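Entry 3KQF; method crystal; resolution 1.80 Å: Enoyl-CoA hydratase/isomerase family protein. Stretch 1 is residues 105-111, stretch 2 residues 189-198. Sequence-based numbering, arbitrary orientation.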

# COMPACT_ATOMS: atom_id res chain seq x y z
N VAL A 105 12.48 0.16 -15.99
CA VAL A 105 13.40 1.27 -15.80
C VAL A 105 13.80 1.29 -14.34
O VAL A 105 12.93 1.28 -13.44
CB VAL A 105 12.73 2.66 -16.20
CG1 VAL A 105 13.69 3.81 -15.95
CG2 VAL A 105 12.21 2.63 -17.65
N ILE A 106 15.10 1.22 -14.10
CA ILE A 106 15.67 1.20 -12.75
C ILE A 106 16.33 2.52 -12.47
O ILE A 106 17.14 2.98 -13.26
CB ILE A 106 16.74 0.07 -12.62
CG1 ILE A 106 16.15 -1.29 -13.04
CG2 ILE A 106 17.29 0.02 -11.23
CD1 ILE A 106 17.18 -2.47 -13.04
N ALA A 107 15.94 3.15 -11.36
CA ALA A 107 16.56 4.38 -10.93
C ALA A 107 17.76 4.03 -10.04
O ALA A 107 17.64 3.23 -9.10
CB ALA A 107 15.56 5.25 -10.13
N ALA A 108 18.93 4.57 -10.38
CA ALA A 108 20.14 4.38 -9.57
C ALA A 108 20.42 5.76 -8.99
O ALA A 108 21.01 6.64 -9.66
CB ALA A 108 21.32 3.86 -10.43
N ILE A 109 19.97 5.96 -7.75
CA ILE A 109 20.01 7.25 -7.07
C ILE A 109 21.36 7.42 -6.37
O ILE A 109 21.59 6.91 -5.28
CB ILE A 109 18.81 7.38 -6.10
CG1 ILE A 109 17.51 6.98 -6.81
CG2 ILE A 109 18.71 8.83 -5.56
CD1 ILE A 109 16.25 6.96 -5.94
N ASN A 110 22.24 8.14 -7.06
CA ASN A 110 23.62 8.36 -6.66
C ASN A 110 23.85 9.53 -5.71
O ASN A 110 24.97 9.75 -5.26
CB ASN A 110 24.47 8.59 -7.92
CG ASN A 110 23.98 9.78 -8.76
OD1 ASN A 110 22.88 9.75 -9.33
ND2 ASN A 110 24.82 10.81 -8.87
N GLY A 111 22.81 10.30 -5.42
CA GLY A 111 22.94 11.45 -4.54
C GLY A 111 21.59 12.06 -4.27
O GLY A 111 20.58 11.36 -4.32
N PRO A 189 26.37 0.93 -1.09
CA PRO A 189 27.35 2.01 -1.00
C PRO A 189 27.45 2.73 -2.33
O PRO A 189 27.33 2.08 -3.38
CB PRO A 189 28.66 1.29 -0.66
CG PRO A 189 28.24 -0.01 -0.13
CD PRO A 189 26.96 -0.38 -0.76
N VAL A 190 27.69 4.04 -2.32
CA VAL A 190 27.73 4.81 -3.58
C VAL A 190 28.76 4.26 -4.58
O VAL A 190 28.49 4.19 -5.79
CB VAL A 190 27.96 6.33 -3.35
CG1 VAL A 190 29.42 6.61 -2.95
CG2 VAL A 190 27.59 7.13 -4.60
N HIS A 191 29.90 3.81 -4.08
CA HIS A 191 30.93 3.27 -4.95
C HIS A 191 30.52 1.95 -5.62
O HIS A 191 31.15 1.53 -6.58
CB HIS A 191 32.27 3.16 -4.22
CG HIS A 191 32.23 2.30 -3.00
ND1 HIS A 191 31.74 2.75 -1.79
CD2 HIS A 191 32.64 1.03 -2.79
CE1 HIS A 191 31.84 1.79 -0.90
NE2 HIS A 191 32.38 0.73 -1.48
N LEU A 192 29.46 1.31 -5.12
CA LEU A 192 28.95 0.06 -5.69
C LEU A 192 27.58 0.22 -6.39
O LEU A 192 26.99 -0.76 -6.87
CB LEU A 192 28.85 -1.01 -4.60
CG LEU A 192 30.23 -1.46 -4.07
CD1 LEU A 192 30.10 -2.45 -2.91
CD2 LEU A 192 31.07 -2.06 -5.20
N LEU A 193 27.08 1.44 -6.46
CA LEU A 193 25.75 1.67 -7.04
C LEU A 193 25.66 1.24 -8.50
O LEU A 193 24.74 0.55 -8.90
CB LEU A 193 25.39 3.14 -6.90
CG LEU A 193 24.05 3.58 -7.49
CD1 LEU A 193 22.90 2.75 -6.91
CD2 LEU A 193 23.85 5.04 -7.25
N GLU A 194 26.65 1.62 -9.30
CA GLU A 194 26.63 1.26 -10.71
C GLU A 194 26.64 -0.24 -10.95
O GLU A 194 25.85 -0.74 -11.75
CB GLU A 194 27.80 1.91 -11.44
CG GLU A 194 27.62 1.88 -12.95
CD GLU A 194 28.68 2.68 -13.66
OE1 GLU A 194 29.88 2.34 -13.54
OE2 GLU A 194 28.30 3.64 -14.37
N GLU A 195 27.51 -0.99 -10.27
CA GLU A 195 27.55 -2.44 -10.52
C GLU A 195 26.27 -3.13 -10.02
O GLU A 195 25.80 -4.05 -10.65
CB GLU A 195 28.82 -3.15 -10.01
CG GLU A 195 28.94 -3.44 -8.53
CD GLU A 195 30.13 -4.38 -8.21
OE1 GLU A 195 30.74 -4.92 -9.16
OE2 GLU A 195 30.43 -4.58 -7.01
N LYS A 196 25.70 -2.66 -8.91
CA LYS A 196 24.46 -3.25 -8.40
C LYS A 196 23.30 -3.04 -9.42
O LYS A 196 22.50 -3.95 -9.66
CB LYS A 196 24.08 -2.62 -7.07
CG LYS A 196 22.81 -3.21 -6.39
CD LYS A 196 23.02 -4.65 -5.95
CE LYS A 196 21.84 -5.17 -5.13
NZ LYS A 196 22.06 -6.57 -4.66
N ALA A 197 23.19 -1.84 -9.99
CA ALA A 197 22.15 -1.56 -10.98
C ALA A 197 22.36 -2.40 -12.23
O ALA A 197 21.41 -2.93 -12.80
CB ALA A 197 22.11 -0.07 -11.34
N ILE A 198 23.60 -2.54 -12.66
CA ILE A 198 23.90 -3.34 -13.85
C ILE A 198 23.60 -4.81 -13.60
O ILE A 198 23.05 -5.48 -14.47
CB ILE A 198 25.34 -3.16 -14.31
CG1 ILE A 198 25.52 -1.77 -14.91
CG2 ILE A 198 25.73 -4.23 -15.36
CD1 ILE A 198 26.96 -1.42 -15.24

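Strand 105-109 and helix 193-198 run nearly antiparallel, their N-to-C directions 169° apart and their axes 9.0 Å apart at closest approach. No hydrogen bond crosses between them; the contact, 269 Å² counting both sides, rests on van der Waals packing. Leu193, in the helix, contributes most. With chi1 t and chi2 p, its side chain lies against the end of the strand: CD1 is 4.0 Å from Ala108 CB, while CD2 sits 3.5 Å from Ile109 O and 3.4 Å from Asn110 CA. Much of what this leucine meets is therefore backbone. One turn on, Ala197 again faces the strand, held in helical register by the backbone hydrogen bond from Ala197 N to Leu193 O (3.1 Å). Its CB lies 4.1 Å from Ala108 CB, and with only methyl groups between them the two backbones come close, CA to CA 6.4 Å. Ala108 thus touches both helix residues. Alternation along the strand turns Ile106 toward the helix as well, where its CD1 reaches Ala197 O at 4.3 Å, whereas Ala107 points away. Beyond the strand, Val190 CG2 packs 3.8 Å from Asn110 O. The amide of Asn110 leads away from the helix, and its OD1 and ND2 are hydrogen-bonded elsewhere in the structure.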